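Local coordinates for glycinin (Glycine max, PDB 1OD5), which probably serves as a seed storage protein, a hexameric 11S globulin laid down as a nutrient reserve and source of sulfur-containing amino acids, at residues 49-54 and 138-143; 55-60 and 130-135; 74-79 and 111-116. All coordinates share one frame; numbering follows the deposited sequence.

Contact 1. Residues 49-54 and 138-143. With CO3 (carbonate ion), chain C.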
loop_
_atom_site.group_PDB
_atom_site.type_symbol
_atom_site.label_atom_id
_atom_site.label_comp_id
_atom_site.label_asym_id
_atom_site.label_seq_id
_atom_site.Cartn_x
_atom_site.Cartn_y
_atom_site.Cartn_z
ATOM N N ARG A 49 17.659 21.787 -23.713
ATOM C CA ARG A 49 18.280 21.101 -24.830
ATOM C C ARG A 49 17.619 21.464 -26.144
ATOM O O ARG A 49 16.409 21.703 -26.195
ATOM C CB ARG A 49 18.183 19.637 -24.598
ATOM C CG ARG A 49 18.906 19.371 -23.300
ATOM C CD ARG A 49 18.492 18.060 -22.695
ATOM N NE ARG A 49 19.195 17.875 -21.450
ATOM C CZ ARG A 49 18.829 16.975 -20.559
ATOM N NH1 ARG A 49 17.792 16.192 -20.766
ATOM N NH2 ARG A 49 19.502 16.847 -19.426
ATOM N N THR A 50 18.424 21.484 -27.214
ATOM C CA THR A 50 17.941 21.823 -28.550
ATOM C C THR A 50 18.490 20.786 -29.504
ATOM O O THR A 50 19.665 20.435 -29.437
ATOM C CB THR A 50 18.414 23.218 -28.990
ATOM O OG1 THR A 50 17.785 24.154 -28.136
ATOM C CG2 THR A 50 18.005 23.587 -30.396
ATOM N N LEU A 51 17.611 20.191 -30.310
ATOM C CA LEU A 51 18.042 19.208 -31.267
ATOM C C LEU A 51 17.685 19.825 -32.584
ATOM O O LEU A 51 16.531 20.174 -32.859
ATOM C CB LEU A 51 17.292 17.891 -31.188
ATOM C CG LEU A 51 17.300 17.093 -29.907
ATOM C CD1 LEU A 51 16.183 17.554 -29.023
ATOM C CD2 LEU A 51 17.017 15.647 -30.185
ATOM N N ASN A 52 18.687 20.040 -33.412
ATOM C CA ASN A 52 18.371 20.603 -34.706
ATOM C C ASN A 52 17.743 19.509 -35.590
ATOM O O ASN A 52 17.577 18.363 -35.139
ATOM C CB ASN A 52 19.675 21.183 -35.280
ATOM C CG ASN A 52 20.284 22.289 -34.412
ATOM O OD1 ASN A 52 21.496 22.336 -34.169
ATOM N ND2 ASN A 52 19.479 23.218 -33.898
ATOM N N ARG A 53 17.302 19.857 -36.817
ATOM C CA ARG A 53 16.704 18.885 -37.720
ATOM C C ARG A 53 17.702 17.780 -37.954
ATOM O O ARG A 53 18.900 18.015 -38.101
ATOM C CB ARG A 53 16.293 19.469 -39.106
ATOM C CG ARG A 53 17.075 20.549 -39.872
ATOM C CD ARG A 53 16.981 21.922 -39.145
ATOM N NE ARG A 53 16.980 23.092 -40.021
ATOM C CZ ARG A 53 16.401 24.260 -39.664
ATOM N NH1 ARG A 53 15.780 24.436 -38.479
ATOM N NH2 ARG A 53 16.471 25.277 -40.538
ATOM N N ASN A 54 17.135 16.574 -37.835
ATOM C CA ASN A 54 17.830 15.299 -37.955
ATOM C C ASN A 54 18.797 15.105 -36.792
ATOM O O ASN A 54 19.727 14.318 -36.880
ATOM C CB ASN A 54 18.596 15.187 -39.285
ATOM C CG ASN A 54 17.681 15.104 -40.507
ATOM O OD1 ASN A 54 17.841 15.821 -41.493
ATOM N ND2 ASN A 54 16.651 14.265 -40.500
ATOM N N GLU A 138 11.644 21.922 -37.976
ATOM C CA GLU A 138 12.152 22.826 -36.981
ATOM C C GLU A 138 12.807 22.191 -35.764
ATOM O O GLU A 138 12.679 20.991 -35.523
ATOM C CB GLU A 138 11.014 23.718 -36.566
ATOM C CG GLU A 138 9.910 23.052 -35.807
ATOM C CD GLU A 138 8.964 24.043 -35.135
ATOM O OE1 GLU A 138 8.239 23.629 -34.225
ATOM O OE2 GLU A 138 8.932 25.224 -35.504
ATOM N N PRO A 139 13.595 22.938 -34.989
ATOM C CA PRO A 139 14.291 22.359 -33.863
ATOM C C PRO A 139 13.375 22.118 -32.687
ATOM O O PRO A 139 12.381 22.820 -32.496
ATOM C CB PRO A 139 15.437 23.342 -33.595
ATOM C CG PRO A 139 14.936 24.661 -34.102
ATOM C CD PRO A 139 14.182 24.235 -35.347
ATOM N N VAL A 140 13.714 21.035 -31.982
ATOM C CA VAL A 140 12.989 20.629 -30.783
ATOM C C VAL A 140 13.570 21.399 -29.613
ATOM O O VAL A 140 14.774 21.324 -29.390
ATOM C CB VAL A 140 13.147 19.084 -30.512
ATOM C CG1 VAL A 140 12.530 18.622 -29.189
ATOM C CG2 VAL A 140 12.421 18.348 -31.606
ATOM N N VAL A 141 12.817 22.166 -28.851
ATOM C CA VAL A 141 13.432 22.847 -27.724
ATOM C C VAL A 141 12.743 22.254 -26.513
ATOM O O VAL A 141 11.530 22.168 -26.457
ATOM C CB VAL A 141 13.214 24.383 -27.823
ATOM C CG1 VAL A 141 13.864 25.104 -26.658
ATOM C CG2 VAL A 141 13.864 24.883 -29.085
ATOM N N ALA A 142 13.518 21.791 -25.547
ATOM C CA ALA A 142 12.985 21.194 -24.357
ATOM C C ALA A 142 13.737 21.647 -23.123
ATOM O O ALA A 142 14.951 21.761 -23.130
ATOM C CB ALA A 142 13.086 19.675 -24.469
ATOM N N ILE A 143 13.057 21.950 -22.036
ATOM C CA ILE A 143 13.754 22.348 -20.850
ATOM C C ILE A 143 13.494 21.187 -19.883
ATOM O O ILE A 143 12.395 20.659 -19.715
ATOM C CB ILE A 143 13.238 23.803 -20.388
ATOM C CG1 ILE A 143 12.161 23.738 -19.382
ATOM C CG2 ILE A 143 12.717 24.605 -21.588
ATOM C CD1 ILE A 143 12.750 23.901 -17.975
HETATM C C CO3 C . 16.680 15.135 -24.652
HETATM O O1 CO3 C . 15.819 15.964 -24.939
HETATM O O2 CO3 C . 17.010 14.995 -23.486
HETATM O O3 CO3 C . 17.201 14.442 -25.514
#
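Pro139 and Leu51, with Val140 next to them, bury the largest areas where strands 45-51 and 140-146 pair antiparallel in the N-terminal cupin beta-barrel. Leu51 and Val140 form a hydrogen-bonded pair, joined by Leu51 N to Val140 O and, in the reverse direction, by Val140 N to Leu51 O at 3.1 Å. Their side chains run alongside each other on one face of the sheet: the CD1 branch of Leu51 touches CB of Val140 at 3.7 Å and reaches CG1 as well. Arg49 shares the face of Leu51 and pairs with Ala142, Arg49 N lying 2.8 Å from Ala142 O. Its chain runs extended from CG to NE (chi3 -179°), which carries the guanidinium out to a carbonate probably taken up from the crystallisation liquor. Arg49 NH1 gives carbonate O2 a weak bond, 3.1 Å long with an N-H...O angle of 135°. Replacing Arg49 with an alanine would probably leave carbonate O2 without its cationic partner. Past the end of the pairing, Pro139 CA makes a CA-H...O contact of 3.3 Å with Leu51 O, while Pro139 CD meets Arg53 NH1 at the edge of the guanidinium, 3.5 Å away.

Contact 2. Residues 55-60 and 130-135. With CO3 (carbonate ion), chain C.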
loop_
_atom_site.group_PDB
_atom_site.type_symbol
_atom_site.label_atom_id
_atom_site.label_comp_id
_atom_site.label_asym_id
_atom_site.label_seq_id
_atom_site.Cartn_x
_atom_site.Cartn_y
_atom_site.Cartn_z
ATOM N N GLY A 55 18.533 15.787 -35.662
ATOM C CA GLY A 55 19.348 15.680 -34.474
ATOM C C GLY A 55 18.941 14.512 -33.559
ATOM O O GLY A 55 17.795 14.410 -33.134
ATOM N N LEU A 56 19.949 13.670 -33.258
ATOM C CA LEU A 56 19.945 12.481 -32.414
ATOM C C LEU A 56 20.670 12.722 -31.072
ATOM O O LEU A 56 21.897 12.772 -31.099
ATOM C CB LEU A 56 20.678 11.329 -33.129
ATOM C CG LEU A 56 20.525 9.820 -32.808
ATOM C CD1 LEU A 56 21.868 9.167 -33.080
ATOM C CD2 LEU A 56 20.186 9.525 -31.360
ATOM N N HIS A 57 20.045 12.848 -29.882
ATOM C CA HIS A 57 20.794 13.028 -28.648
ATOM C C HIS A 57 21.173 11.587 -28.290
ATOM O O HIS A 57 20.328 10.722 -28.074
ATOM C CB HIS A 57 19.889 13.697 -27.615
ATOM C CG HIS A 57 20.475 13.941 -26.220
ATOM N ND1 HIS A 57 19.851 14.532 -25.204
ATOM C CD2 HIS A 57 21.720 13.599 -25.774
ATOM C CE1 HIS A 57 20.640 14.556 -24.178
ATOM N NE2 HIS A 57 21.758 13.989 -24.537
ATOM N N LEU A 58 22.474 11.302 -28.267
ATOM C CA LEU A 58 23.021 9.975 -28.003
ATOM C C LEU A 58 22.651 9.327 -26.690
ATOM O O LEU A 58 22.406 10.049 -25.735
ATOM C CB LEU A 58 24.569 10.008 -28.105
ATOM C CG LEU A 58 25.219 10.455 -29.423
ATOM C CD1 LEU A 58 26.700 10.250 -29.300
ATOM C CD2 LEU A 58 24.797 9.619 -30.615
ATOM N N PRO A 59 22.564 7.996 -26.573
ATOM C CA PRO A 59 22.001 7.323 -25.403
ATOM C C PRO A 59 22.704 7.719 -24.112
ATOM O O PRO A 59 23.924 7.703 -24.101
ATOM C CB PRO A 59 22.143 5.853 -25.701
ATOM C CG PRO A 59 22.191 5.808 -27.211
ATOM C CD PRO A 59 22.990 7.033 -27.581
ATOM N N SER A 60 21.990 8.077 -23.046
ATOM C CA SER A 60 22.571 8.460 -21.752
ATOM C C SER A 60 21.630 8.230 -20.572
ATOM O O SER A 60 20.406 8.154 -20.744
ATOM C CB SER A 60 22.926 9.940 -21.705
ATOM O OG SER A 60 21.787 10.784 -21.809
ATOM N N TYR A 130 18.293 6.607 -22.408
ATOM C CA TYR A 130 17.313 7.136 -23.328
ATOM C C TYR A 130 18.024 7.909 -24.438
ATOM O O TYR A 130 19.130 8.413 -24.273
ATOM C CB TYR A 130 16.301 8.058 -22.581
ATOM C CG TYR A 130 16.749 9.478 -22.320
ATOM C CD1 TYR A 130 17.532 9.757 -21.209
ATOM C CD2 TYR A 130 16.390 10.495 -23.216
ATOM C CE1 TYR A 130 17.963 11.057 -20.998
ATOM C CE2 TYR A 130 16.827 11.795 -23.007
ATOM C CZ TYR A 130 17.615 12.055 -21.893
ATOM O OH TYR A 130 18.100 13.317 -21.673
ATOM N N TRP A 131 17.377 8.010 -25.588
ATOM C CA TRP A 131 17.883 8.737 -26.736
ATOM C C TRP A 131 16.677 9.441 -27.332
ATOM O O TRP A 131 15.543 9.001 -27.153
ATOM C CB TRP A 131 18.515 7.772 -27.773
ATOM C CG TRP A 131 17.617 6.678 -28.340
ATOM C CD1 TRP A 131 17.623 5.410 -27.810
ATOM C CD2 TRP A 131 16.707 6.831 -29.351
ATOM N NE1 TRP A 131 16.693 4.757 -28.471
ATOM C CE2 TRP A 131 16.122 5.561 -29.392
ATOM C CE3 TRP A 131 16.279 7.839 -30.214
ATOM C CZ2 TRP A 131 15.105 5.291 -30.312
ATOM C CZ3 TRP A 131 15.261 7.568 -31.130
ATOM C CH2 TRP A 131 14.677 6.303 -31.175
ATOM N N THR A 132 16.852 10.568 -28.000
ATOM C CA THR A 132 15.740 11.255 -28.623
ATOM C C THR A 132 16.189 11.583 -30.035
ATOM O O THR A 132 17.380 11.566 -30.342
ATOM C CB THR A 132 15.342 12.579 -27.915
ATOM O OG1 THR A 132 16.532 13.347 -27.800
ATOM C CG2 THR A 132 14.682 12.367 -26.553
ATOM N N TYR A 133 15.261 11.897 -30.933
ATOM C CA TYR A 133 15.605 12.216 -32.299
ATOM C C TYR A 133 14.560 13.167 -32.797
ATOM O O TYR A 133 13.378 12.981 -32.520
ATOM C CB TYR A 133 15.618 10.954 -33.104
ATOM C CG TYR A 133 15.684 11.243 -34.576
ATOM C CD1 TYR A 133 16.856 11.741 -35.161
ATOM C CD2 TYR A 133 14.563 10.998 -35.345
ATOM C CE1 TYR A 133 16.907 11.991 -36.527
ATOM C CE2 TYR A 133 14.608 11.244 -36.712
ATOM C CZ TYR A 133 15.774 11.732 -37.289
ATOM O OH TYR A 133 15.809 11.920 -38.649
ATOM N N ASN A 134 14.981 14.174 -33.560
ATOM C CA ASN A 134 14.060 15.174 -34.085
ATOM C C ASN A 134 13.445 14.622 -35.372
ATOM O O ASN A 134 14.159 14.137 -36.248
ATOM C CB ASN A 134 14.844 16.476 -34.329
ATOM C CG ASN A 134 14.022 17.658 -34.797
ATOM O OD1 ASN A 134 14.555 18.745 -34.995
ATOM N ND2 ASN A 134 12.715 17.596 -35.012
ATOM N N THR A 135 12.102 14.606 -35.466
ATOM C CA THR A 135 11.427 14.105 -36.669
ATOM C C THR A 135 10.817 15.234 -37.502
ATOM O O THR A 135 10.321 14.971 -38.593
ATOM C CB THR A 135 10.278 13.089 -36.336
ATOM O OG1 THR A 135 9.364 13.772 -35.485
ATOM C CG2 THR A 135 10.769 11.811 -35.691
HETATM C C CO3 C . 16.680 15.135 -24.652
HETATM O O1 CO3 C . 15.819 15.964 -24.939
HETATM O O2 CO3 C . 17.010 14.995 -23.486
HETATM O O3 CO3 C . 17.201 14.442 -25.514
HETATM O O HOH W 1 20.474 11.049 -23.926
#
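His57 holds CG anti to its backbone nitrogen (chi1 178°), whereas Tyr130 sets CG between its own N and carbonyl carbon (chi1 81°), and with these torsions both rings reach one carbonate, where the Thr132 hydroxyl joins them. ND1 of His57 donates to carbonate O3 at 2.7 Å, and Thr132 OG1 donates to the same oxygen at 2.6 Å. The Tyr130 hydroxyl takes the neighbouring oxygen, OH to carbonate O2 being 2.7 Å, with the anion at the edge of the phenol ring. Tyr130 also turns an edge toward the face of His57 in a T-shaped pair, the planes at 74°. On the far side of the imidazole, NE2 is bonded to Tyr163 OH, which would help fix the rotation of the ring. The strands, 55-61 and 130-134, are antiparallel neighbours in the cupin barrel, and a beta bulge between His57 and Ser60 shifts their register by one. At the bulge a water donates to Leu58 O and to Tyr130 O and accepts from Ser60 OG; it sits over the centre of the His57 ring, 3.2 Å above its plane. Leu56 CD2 rests 4.3 Å from Trp131 CB, and Pro59 CG also packs on that methylene; Trp131 in turn packs on Pro462 of a neighbouring subunit. Tyr133 brings the edge of its ring to Leu56 N, while its hydroxyl is bonded to Asn54 ND2.

Contact 3. Residues 74-79 and 111-116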
loop_
_atom_site.group_PDB
_atom_site.type_symbol
_atom_site.label_atom_id
_atom_site.label_comp_id
_atom_site.label_asym_id
_atom_site.label_seq_id
_atom_site.Cartn_x
_atom_site.Cartn_y
_atom_site.Cartn_z
ATOM N N LYS A 74 8.752 18.301 -32.576
ATOM C CA LYS A 74 8.227 16.969 -32.361
ATOM C C LYS A 74 9.316 15.965 -32.601
ATOM O O LYS A 74 10.209 16.162 -33.425
ATOM C CB LYS A 74 7.033 16.660 -33.321
ATOM C CG LYS A 74 7.343 16.642 -34.816
ATOM C CD LYS A 74 6.145 16.084 -35.576
ATOM C CE LYS A 74 6.433 15.840 -37.077
ATOM N NZ LYS A 74 7.278 14.671 -37.340
ATOM N N GLY A 75 9.266 14.854 -31.891
ATOM C CA GLY A 75 10.295 13.854 -32.094
ATOM C C GLY A 75 9.889 12.558 -31.452
ATOM O O GLY A 75 8.773 12.412 -30.992
ATOM N N ALA A 76 10.838 11.648 -31.442
ATOM C CA ALA A 76 10.669 10.336 -30.868
ATOM C C ALA A 76 11.698 10.118 -29.766
ATOM O O ALA A 76 12.797 10.655 -29.797
ATOM C CB ALA A 76 10.871 9.280 -31.947
ATOM N N ILE A 77 11.298 9.404 -28.725
ATOM C CA ILE A 77 12.159 9.072 -27.627
ATOM C C ILE A 77 12.087 7.549 -27.501
ATOM O O ILE A 77 11.092 6.917 -27.863
ATOM C CB ILE A 77 11.685 9.834 -26.329
ATOM C CG1 ILE A 77 12.643 9.465 -25.189
ATOM C CG2 ILE A 77 10.242 9.513 -25.950
ATOM C CD1 ILE A 77 12.457 10.339 -23.950
ATOM N N GLY A 78 13.170 6.937 -27.037
ATOM C CA GLY A 78 13.227 5.511 -26.864
ATOM C C GLY A 78 13.963 5.227 -25.584
ATOM O O GLY A 78 15.036 5.772 -25.367
ATOM N N PHE A 79 13.431 4.421 -24.679
ATOM C CA PHE A 79 14.098 4.116 -23.431
ATOM C C PHE A 79 14.656 2.717 -23.542
ATOM O O PHE A 79 14.311 2.001 -24.479
ATOM C CB PHE A 79 13.124 4.154 -22.293
ATOM C CG PHE A 79 12.508 5.512 -22.050
ATOM C CD1 PHE A 79 11.420 5.942 -22.792
ATOM C CD2 PHE A 79 13.030 6.338 -21.059
ATOM C CE1 PHE A 79 10.855 7.198 -22.541
ATOM C CE2 PHE A 79 12.455 7.588 -20.817
ATOM C CZ PHE A 79 11.368 8.024 -21.558
ATOM N N GLN A 111 12.939 -1.998 -28.413
ATOM C CA GLN A 111 11.822 -1.681 -27.545
ATOM C C GLN A 111 10.905 -0.608 -28.097
ATOM O O GLN A 111 11.190 0.018 -29.109
ATOM C CB GLN A 111 12.335 -1.267 -26.163
ATOM C CG GLN A 111 12.919 -2.495 -25.502
ATOM C CD GLN A 111 13.395 -2.285 -24.092
ATOM O OE1 GLN A 111 13.057 -1.304 -23.465
ATOM N NE2 GLN A 111 14.178 -3.205 -23.558
ATOM N N LYS A 112 9.750 -0.381 -27.459
ATOM C CA LYS A 112 8.760 0.598 -27.902
ATOM C C LYS A 112 9.299 2.003 -28.187
ATOM O O LYS A 112 10.151 2.494 -27.452
ATOM C CB LYS A 112 7.668 0.634 -26.814
ATOM C CG LYS A 112 6.605 1.686 -27.084
ATOM C CD LYS A 112 5.577 1.820 -25.979
ATOM C CE LYS A 112 4.645 2.923 -26.513
ATOM N NZ LYS A 112 3.473 3.048 -25.666
ATOM N N ILE A 113 8.856 2.645 -29.277
ATOM C CA ILE A 113 9.268 4.000 -29.638
ATOM C C ILE A 113 8.104 4.867 -29.198
ATOM O O ILE A 113 6.957 4.522 -29.496
ATOM C CB ILE A 113 9.456 4.167 -31.179
ATOM C CG1 ILE A 113 10.582 3.286 -31.626
ATOM C CG2 ILE A 113 9.752 5.612 -31.574
ATOM C CD1 ILE A 113 11.940 3.699 -31.064
ATOM N N ARG A 114 8.334 5.970 -28.468
ATOM C CA ARG A 114 7.261 6.866 -28.049
ATOM C C ARG A 114 7.432 8.141 -28.863
ATOM O O ARG A 114 8.559 8.488 -29.217
ATOM C CB ARG A 114 7.368 7.148 -26.553
ATOM C CG ARG A 114 7.264 5.819 -25.810
ATOM C CD ARG A 114 7.657 5.746 -24.321
ATOM N NE ARG A 114 8.351 4.472 -24.128
ATOM C CZ ARG A 114 8.169 3.667 -23.089
ATOM N NH1 ARG A 114 8.858 2.532 -23.030
ATOM N NH2 ARG A 114 7.326 3.975 -22.120
ATOM N N HIS A 115 6.349 8.809 -29.258
ATOM C CA HIS A 115 6.412 10.038 -30.022
ATOM C C HIS A 115 6.004 11.212 -29.156
ATOM O O HIS A 115 5.163 11.079 -28.268
ATOM C CB HIS A 115 5.479 9.998 -31.223
ATOM C CG HIS A 115 6.028 9.129 -32.340
ATOM N ND1 HIS A 115 6.343 9.519 -33.564
ATOM C CD2 HIS A 115 6.344 7.794 -32.232
ATOM C CE1 HIS A 115 6.846 8.490 -34.198
ATOM N NE2 HIS A 115 6.842 7.453 -33.387
ATOM N N PHE A 116 6.539 12.402 -29.395
ATOM C CA PHE A 116 6.188 13.564 -28.593
ATOM C C PHE A 116 6.168 14.769 -29.493
ATOM O O PHE A 116 6.643 14.730 -30.625
ATOM C CB PHE A 116 7.209 13.838 -27.430
ATOM C CG PHE A 116 8.643 14.126 -27.865
ATOM C CD1 PHE A 116 9.594 13.107 -27.763
ATOM C CD2 PHE A 116 9.002 15.377 -28.396
ATOM C CE1 PHE A 116 10.900 13.333 -28.197
ATOM C CE2 PHE A 116 10.304 15.591 -28.829
ATOM C CZ PHE A 116 11.254 14.571 -28.731
HETATM O O HOH W 2 7.323 12.066 -34.149
#
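Gly75 and Phe116 exchange two backbone hydrogen bonds: Phe116 N donates to Gly75 O at 2.7 Å, and Gly75 N reaches Phe116 O at 2.9 Å from well above the carbonyl plane. Gly75 O has a further, weak donor in a water that also lies 2.8 Å from His115 ND1; the NE2 of that histidine is bonded to Ser247 OG. At the next hydrogen-bonded pair, Ile77 and Arg114 repeat the exchange, Arg114 N meeting Ile77 O at 3.0 Å in a nearly straight bond of 169°. Strands 74-79 and 108-117 thereby form an antiparallel ladder in the cupin barrel. The Phe116 ring, its CG set between N and carbonyl carbon (chi1 61°), folds back over Gly75, whose CA lies 3.9 Å from the ring centroid in a CH-pi contact; Gly75, having no side chain, lets the ring lie this close. Phe79 CD1 stands over one face of the Arg114 guanidinium, 3.7 Å from NE, with the two planes 71° apart, and Arg114 NH2 bonds weakly to Met328 O. Other polar ends find partners beyond the two strands: Lys74 NZ binds Thr135 OG1, Gln111 OE1 accepts from Phe81 N, and Lys112 NZ forms a salt bridge with Asp341 OD2 of a neighbouring subunit.

In the fold
The three contacts are nested along the chain, contact 3 inside the loop closed by contact 2 and contact 2 inside that of contact 1. Contacts 1 and 2, with centres about 10 Å apart, share the carbonate pocket: Arg49 from the former joins His57, Tyr130 and Thr132 from the latter, and Arg49 NH1 packs 3.0 Å from Tyr130 OH. Contacts 2 and 3, centres about 9 Å apart, are joined through neighbouring strands, Tyr133 N lying 3.0 Å from Ala76 O in a probable hydrogen bond. Contact 3 supplies no carbonate ligand, but Ile77 packs on Tyr130 and Thr132. Between contacts 1 and 3, Val140 CG1 approaches Phe116 CE2 at 3.8 Å.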